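Local coordinates for particle-associated lyase (Acinetobacter bacteriophage AP22, PDB 4Y9V), which probably cleaves the capsular polysaccharide of Acinetobacter baumannii as the trimeric tailspike lyase of the phage, at residues Trp473-Gly487 with Pro508-Arg520. Numbering follows the deposited sequence. Where two conformers were deposited one is given.
Sequences WVEDGTIGRYTVPIG and PSQSTLATNVKTR
Glu-475 and the two serines Ser-509 and Ser-511 form the polar centre of this contact. The glutamate places CG anti to its backbone N (chi1 -169°) and then bends at chi2, which brings its carboxylate against the turn that begins at Ser-509. OE1 accepts from Ser-511 N at 2.8 Å through its syn lone pair and from the hydroxyl OG of Ser-509 at 2.6 Å through its anti one. OE2 is met by Ser-511 OG (2.7 Å) from above the carboxylate plane, and the backbone N of Asp-476 reaches it from the same face. Serine suits both places because a short hydroxyl can give one bond and accept another. Ser-509 OG, having donated to Glu-475, accepts from Trp-473 NE1 at 2.8 Å, nearly straight and in the indole plane, while the CB of Glu-475 lies over the rim of one face of that ring. Ser-511 OG likewise accepts from Val-484 N (2.8 Å), tying the outgoing and returning arms of 473-487 to one side chain. Farther out, Gln-510 reaches across Thr-483 at about a right angle, extended so that NE2 donates to OG1 at 2.9 Å within its amide plane; waters meet both ends of this amide. The apolar side belongs to Ile-486, whose CD1 lies against the carbonyl O of Ser-511 and the CG2 methyl of Thr-512 and whose CG2 meets Val-517 CG1 at 3.8 Å. The contact thus joins the last parallel coils of the pectin lyase-like beta-helix to the loop entering strand 518-531, well away from the glycan pocket. Four donors on one buried carboxylate would probably stabilise its negative charge, and each serine hydroxyl, donating to the glutamate and accepting an N-H, is probably held in one rotation.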
loop_
_atom_site.group_PDB
_atom_site.type_symbol
_atom_site.label_atom_id
_atom_site.label_comp_id
_atom_site.label_asym_id
_atom_site.label_seq_id
_atom_site.Cartn_x
_atom_site.Cartn_y
_atom_site.Cartn_z
ATOM N N TRP A 473 -4.719 -13.925 23.301
ATOM C CA TRP A 473 -4.530 -15.072 24.198
ATOM C C TRP A 473 -3.650 -16.092 23.486
ATOM O O TRP A 473 -3.829 -16.332 22.292
ATOM C CB TRP A 473 -5.857 -15.705 24.569
ATOM C CG TRP A 473 -5.758 -16.759 25.629
ATOM C CD1 TRP A 473 -4.996 -16.752 26.765
ATOM C CD2 TRP A 473 -6.509 -17.986 25.668
ATOM N NE1 TRP A 473 -5.213 -17.886 27.501
ATOM C CE2 TRP A 473 -6.134 -18.667 26.861
ATOM C CE3 TRP A 473 -7.449 -18.586 24.819
ATOM C CZ2 TRP A 473 -6.693 -19.901 27.210
ATOM C CZ3 TRP A 473 -7.995 -19.800 25.160
ATOM C CH2 TRP A 473 -7.598 -20.458 26.346
ATOM N N VAL A 474 -2.708 -16.682 24.225
ATOM C CA VAL A 474 -1.819 -17.746 23.750
ATOM C C VAL A 474 -1.775 -18.790 24.860
ATOM O O VAL A 474 -1.470 -18.440 25.993
ATOM C CB VAL A 474 -0.409 -17.202 23.460
ATOM C CG1 VAL A 474 0.512 -18.340 23.029
ATOM C CG2 VAL A 474 -0.435 -16.091 22.427
ATOM N N GLU A 475 -2.047 -20.074 24.548
ATOM C CA GLU A 475 -2.068 -21.071 25.601
ATOM C C GLU A 475 -1.981 -22.487 25.006
ATOM O O GLU A 475 -2.408 -22.739 23.871
ATOM C CB GLU A 475 -3.332 -20.906 26.459
ATOM C CG GLU A 475 -3.341 -21.739 27.771
ATOM C CD GLU A 475 -2.091 -21.540 28.566
ATOM O OE1 GLU A 475 -2.028 -20.566 29.353
ATOM O OE2 GLU A 475 -1.127 -22.324 28.380
ATOM N N ASP A 476 -1.492 -23.402 25.834
ATOM C CA ASP A 476 -1.490 -24.819 25.475
ATOM C C ASP A 476 -2.935 -25.327 25.335
ATOM O O ASP A 476 -3.874 -24.734 25.856
ATOM C CB ASP A 476 -0.711 -25.621 26.518
ATOM C CG ASP A 476 -0.299 -27.016 26.061
ATOM O OD1 ASP A 476 -0.383 -27.319 24.832
ATOM O OD2 ASP A 476 0.099 -27.825 26.948
ATOM N N GLY A 477 -3.073 -26.463 24.671
ATOM C CA GLY A 477 -4.356 -27.066 24.460
ATOM C C GLY A 477 -4.950 -27.718 25.721
ATOM O O GLY A 477 -6.173 -27.938 25.767
ATOM N N THR A 478 -4.104 -28.020 26.679
ATOM C CA THR A 478 -4.476 -28.472 28.020
ATOM C C THR A 478 -3.872 -27.452 28.952
ATOM O O THR A 478 -2.642 -27.278 28.978
ATOM C CB THR A 478 -3.949 -29.880 28.323
ATOM O OG1 THR A 478 -4.635 -30.832 27.504
ATOM C CG2 THR A 478 -4.210 -30.232 29.773
ATOM N N ILE A 479 -4.718 -26.757 29.717
ATOM C CA ILE A 479 -4.209 -25.725 30.609
ATOM C C ILE A 479 -3.367 -26.373 31.694
ATOM O O ILE A 479 -3.827 -27.325 32.379
ATOM C CB ILE A 479 -5.368 -24.941 31.269
ATOM C CG1 ILE A 479 -6.468 -24.520 30.337
ATOM C CG2 ILE A 479 -4.773 -23.828 32.121
ATOM C CD1 ILE A 479 -5.932 -23.661 29.286
ATOM N N GLY A 480 -2.134 -25.943 31.855
ATOM C CA GLY A 480 -1.240 -26.502 32.842
ATOM C C GLY A 480 -0.425 -27.673 32.390
ATOM O O GLY A 480 0.372 -28.195 33.182
ATOM N N ARG A 481 -0.540 -28.097 31.146
ATOM C CA ARG A 481 0.288 -29.181 30.622
ATOM C C ARG A 481 1.659 -28.656 30.312
ATOM O O ARG A 481 2.613 -28.908 31.050
ATOM C CB ARG A 481 -0.407 -29.850 29.428
ATOM C CG ARG A 481 0.441 -30.950 28.797
ATOM C CD ARG A 481 -0.213 -31.585 27.589
ATOM N NE ARG A 481 -0.250 -30.627 26.475
ATOM C CZ ARG A 481 -0.345 -30.999 25.190
ATOM N NH1 ARG A 481 -0.448 -32.275 24.863
ATOM N NH2 ARG A 481 -0.285 -30.039 24.252
ATOM N N TYR A 482 1.796 -27.839 29.232
ATOM C CA TYR A 482 3.022 -27.146 28.939
ATOM C C TYR A 482 2.745 -25.655 28.983
ATOM O O TYR A 482 1.647 -25.179 28.713
ATOM C CB TYR A 482 3.564 -27.497 27.514
ATOM C CG TYR A 482 3.756 -28.970 27.325
ATOM C CD1 TYR A 482 4.688 -29.679 28.070
ATOM C CD2 TYR A 482 2.984 -29.715 26.429
ATOM C CE1 TYR A 482 4.873 -31.046 27.932
ATOM C CE2 TYR A 482 3.120 -31.073 26.277
ATOM C CZ TYR A 482 4.064 -31.734 27.038
ATOM O OH TYR A 482 4.274 -33.098 26.965
ATOM N N THR A 483 3.822 -24.891 29.239
ATOM C CA THR A 483 3.819 -23.459 28.932
ATOM C C THR A 483 4.160 -23.302 27.460
ATOM O O THR A 483 5.154 -23.868 26.979
ATOM C CB THR A 483 4.847 -22.740 29.815
ATOM O OG1 THR A 483 4.338 -22.806 31.157
ATOM C CG2 THR A 483 5.013 -21.313 29.415
ATOM N N VAL A 484 3.351 -22.524 26.738
ATOM C CA VAL A 484 3.730 -22.087 25.389
ATOM C C VAL A 484 4.672 -20.905 25.579
ATOM O O VAL A 484 4.243 -19.906 26.158
ATOM C CB VAL A 484 2.513 -21.692 24.553
ATOM C CG1 VAL A 484 2.967 -21.121 23.231
ATOM C CG2 VAL A 484 1.589 -22.903 24.363
ATOM N N PRO A 485 5.937 -20.976 25.176
ATOM C CA PRO A 485 6.831 -19.819 25.370
ATOM C C PRO A 485 6.308 -18.630 24.617
ATOM O O PRO A 485 5.926 -18.736 23.444
ATOM C CB PRO A 485 8.162 -20.309 24.788
ATOM C CG PRO A 485 8.093 -21.827 24.826
ATOM C CD PRO A 485 6.638 -22.096 24.490
ATOM N N ILE A 486 6.320 -17.451 25.277
ATOM C CA ILE A 486 5.890 -16.190 24.715
ATOM C C ILE A 486 7.012 -15.210 24.920
ATOM O O ILE A 486 7.495 -15.049 26.054
ATOM C CB ILE A 486 4.576 -15.695 25.368
ATOM C CG1 ILE A 486 3.421 -16.664 25.068
ATOM C CG2 ILE A 486 4.266 -14.270 24.983
ATOM C CD1 ILE A 486 2.240 -16.466 25.969
ATOM N N GLY A 487 7.412 -14.498 23.866
ATOM C CA GLY A 487 8.388 -13.440 24.005
ATOM C C GLY A 487 7.737 -12.182 24.545
ATOM O O GLY A 487 7.964 -11.728 25.657
ATOM N N PRO A 508 -5.581 -13.793 30.977
ATOM C CA PRO A 508 -4.616 -14.380 31.923
ATOM C C PRO A 508 -4.765 -15.890 32.048
ATOM O O PRO A 508 -5.820 -16.379 32.400
ATOM C CB PRO A 508 -5.010 -13.706 33.241
ATOM C CG PRO A 508 -6.454 -13.412 33.118
ATOM C CD PRO A 508 -6.668 -13.049 31.666
ATOM N N SER A 509 -3.660 -16.595 31.832
ATOM C CA SER A 509 -3.563 -18.030 32.107
ATOM C C SER A 509 -2.082 -18.346 32.193
ATOM O O SER A 509 -1.222 -17.494 32.028
ATOM C CB SER A 509 -4.314 -18.853 31.039
ATOM O OG SER A 509 -3.756 -18.647 29.759
ATOM N N GLN A 510 -1.771 -19.633 32.425
ATOM C CA GLN A 510 -0.383 -20.013 32.708
ATOM C C GLN A 510 0.605 -19.405 31.715
ATOM O O GLN A 510 1.635 -18.845 32.128
ATOM C CB GLN A 510 -0.257 -21.529 32.731
ATOM C CG GLN A 510 1.166 -21.996 32.947
ATOM C CD GLN A 510 1.276 -23.468 33.263
ATOM O OE1 GLN A 510 0.516 -23.981 34.068
ATOM N NE2 GLN A 510 2.234 -24.162 32.645
ATOM N N SER A 511 0.366 -19.584 30.417
ATOM C CA SER A 511 1.402 -19.139 29.480
ATOM C C SER A 511 1.519 -17.628 29.419
ATOM O O SER A 511 2.646 -17.112 29.303
ATOM C CB SER A 511 1.137 -19.701 28.068
ATOM O OG SER A 511 1.267 -21.126 28.068
ATOM N N THR A 512 0.417 -16.886 29.464
ATOM C CA THR A 512 0.506 -15.440 29.380
ATOM C C THR A 512 1.025 -14.803 30.685
ATOM O O THR A 512 1.431 -13.626 30.644
ATOM C CB THR A 512 -0.817 -14.790 28.960
ATOM O OG1 THR A 512 -1.803 -15.153 29.927
ATOM C CG2 THR A 512 -1.239 -15.197 27.564
ATOM N N LEU A 513 1.035 -15.550 31.792
ATOM C CA LEU A 513 1.503 -15.058 33.078
ATOM C C LEU A 513 2.871 -15.613 33.449
ATOM O O LEU A 513 3.380 -15.331 34.560
ATOM C CB LEU A 513 0.472 -15.398 34.147
ATOM C CG LEU A 513 -0.892 -14.718 34.006
ATOM C CD1 LEU A 513 -1.865 -15.263 35.009
ATOM C CD2 LEU A 513 -0.721 -13.226 34.105
ATOM N N ALA A 514 3.503 -16.393 32.606
ATOM C CA ALA A 514 4.780 -17.005 32.969
ATOM C C ALA A 514 5.844 -15.961 33.174
ATOM O O ALA A 514 5.800 -14.871 32.613
ATOM C CB ALA A 514 5.174 -18.026 31.882
ATOM N N THR A 515 6.813 -16.342 34.004
ATOM C CA THR A 515 7.845 -15.434 34.498
ATOM C C THR A 515 8.491 -14.568 33.452
ATOM O O THR A 515 8.659 -13.344 33.538
ATOM C CB THR A 515 8.915 -16.240 35.258
ATOM O OG1 THR A 515 8.330 -17.001 36.275
ATOM C CG2 THR A 515 9.783 -15.221 35.985
ATOM N N ASN A 516 8.900 -15.218 32.357
ATOM C CA ASN A 516 9.686 -14.357 31.448
ATOM C C ASN A 516 8.921 -13.558 30.416
ATOM O O ASN A 516 9.551 -12.893 29.606
ATOM C CB ASN A 516 10.747 -15.258 30.818
ATOM C CG ASN A 516 11.767 -15.660 31.896
ATOM O OD1 ASN A 516 12.294 -14.853 32.702
ATOM N ND2 ASN A 516 12.026 -16.962 31.837
ATOM N N VAL A 517 7.606 -13.636 30.439
ATOM C CA VAL A 517 6.770 -12.985 29.435
ATOM C C VAL A 517 6.732 -11.492 29.674
ATOM O O VAL A 517 6.555 -11.061 30.814
ATOM C CB VAL A 517 5.344 -13.560 29.488
ATOM C CG1 VAL A 517 4.423 -12.834 28.532
ATOM C CG2 VAL A 517 5.377 -15.057 29.192
ATOM N N LYS A 518 6.881 -10.702 28.617
ATOM C CA LYS A 518 6.838 -9.248 28.729
ATOM C C LYS A 518 5.686 -8.717 27.895
ATOM O O LYS A 518 5.464 -9.145 26.767
ATOM C CB LYS A 518 8.181 -8.671 28.330
ATOM C CG LYS A 518 9.288 -9.121 29.307
ATOM C CD LYS A 518 10.685 -8.744 28.891
ATOM C CE LYS A 518 11.630 -9.034 30.044
ATOM N NZ LYS A 518 11.655 -10.478 30.464
ATOM N N THR A 519 4.982 -7.733 28.450
ATOM C CA THR A 519 3.817 -7.176 27.787
ATOM C C THR A 519 3.835 -5.672 27.798
ATOM O O THR A 519 4.433 -5.028 28.639
ATOM C CB THR A 519 2.506 -7.695 28.406
ATOM O OG1 THR A 519 2.261 -7.084 29.650
ATOM C CG2 THR A 519 2.467 -9.207 28.470
ATOM N N ARG A 520 3.094 -5.096 26.824
ATOM C CA ARG A 520 2.633 -3.723 26.890
ATOM C C ARG A 520 1.131 -3.788 26.778
ATOM O O ARG A 520 0.604 -4.419 25.859
ATOM C CB ARG A 520 3.208 -2.843 25.794
ATOM C CG ARG A 520 4.675 -2.617 25.807
ATOM C CD ARG A 520 5.151 -1.781 24.647
ATOM N NE ARG A 520 6.577 -1.581 24.698
ATOM C CZ ARG A 520 7.321 -0.966 23.774
ATOM N NH1 ARG A 520 6.742 -0.479 22.747
ATOM N NH2 ARG A 520 8.629 -0.908 23.901
HETATM O O HOH W 1 0.829 -26.002 35.844
HETATM O O HOH W 2 3.191 -26.910 33.097
HETATM O O HOH W 3 5.008 -18.169 28.139
HETATM O O HOH W 4 10.097 -12.688 27.027
#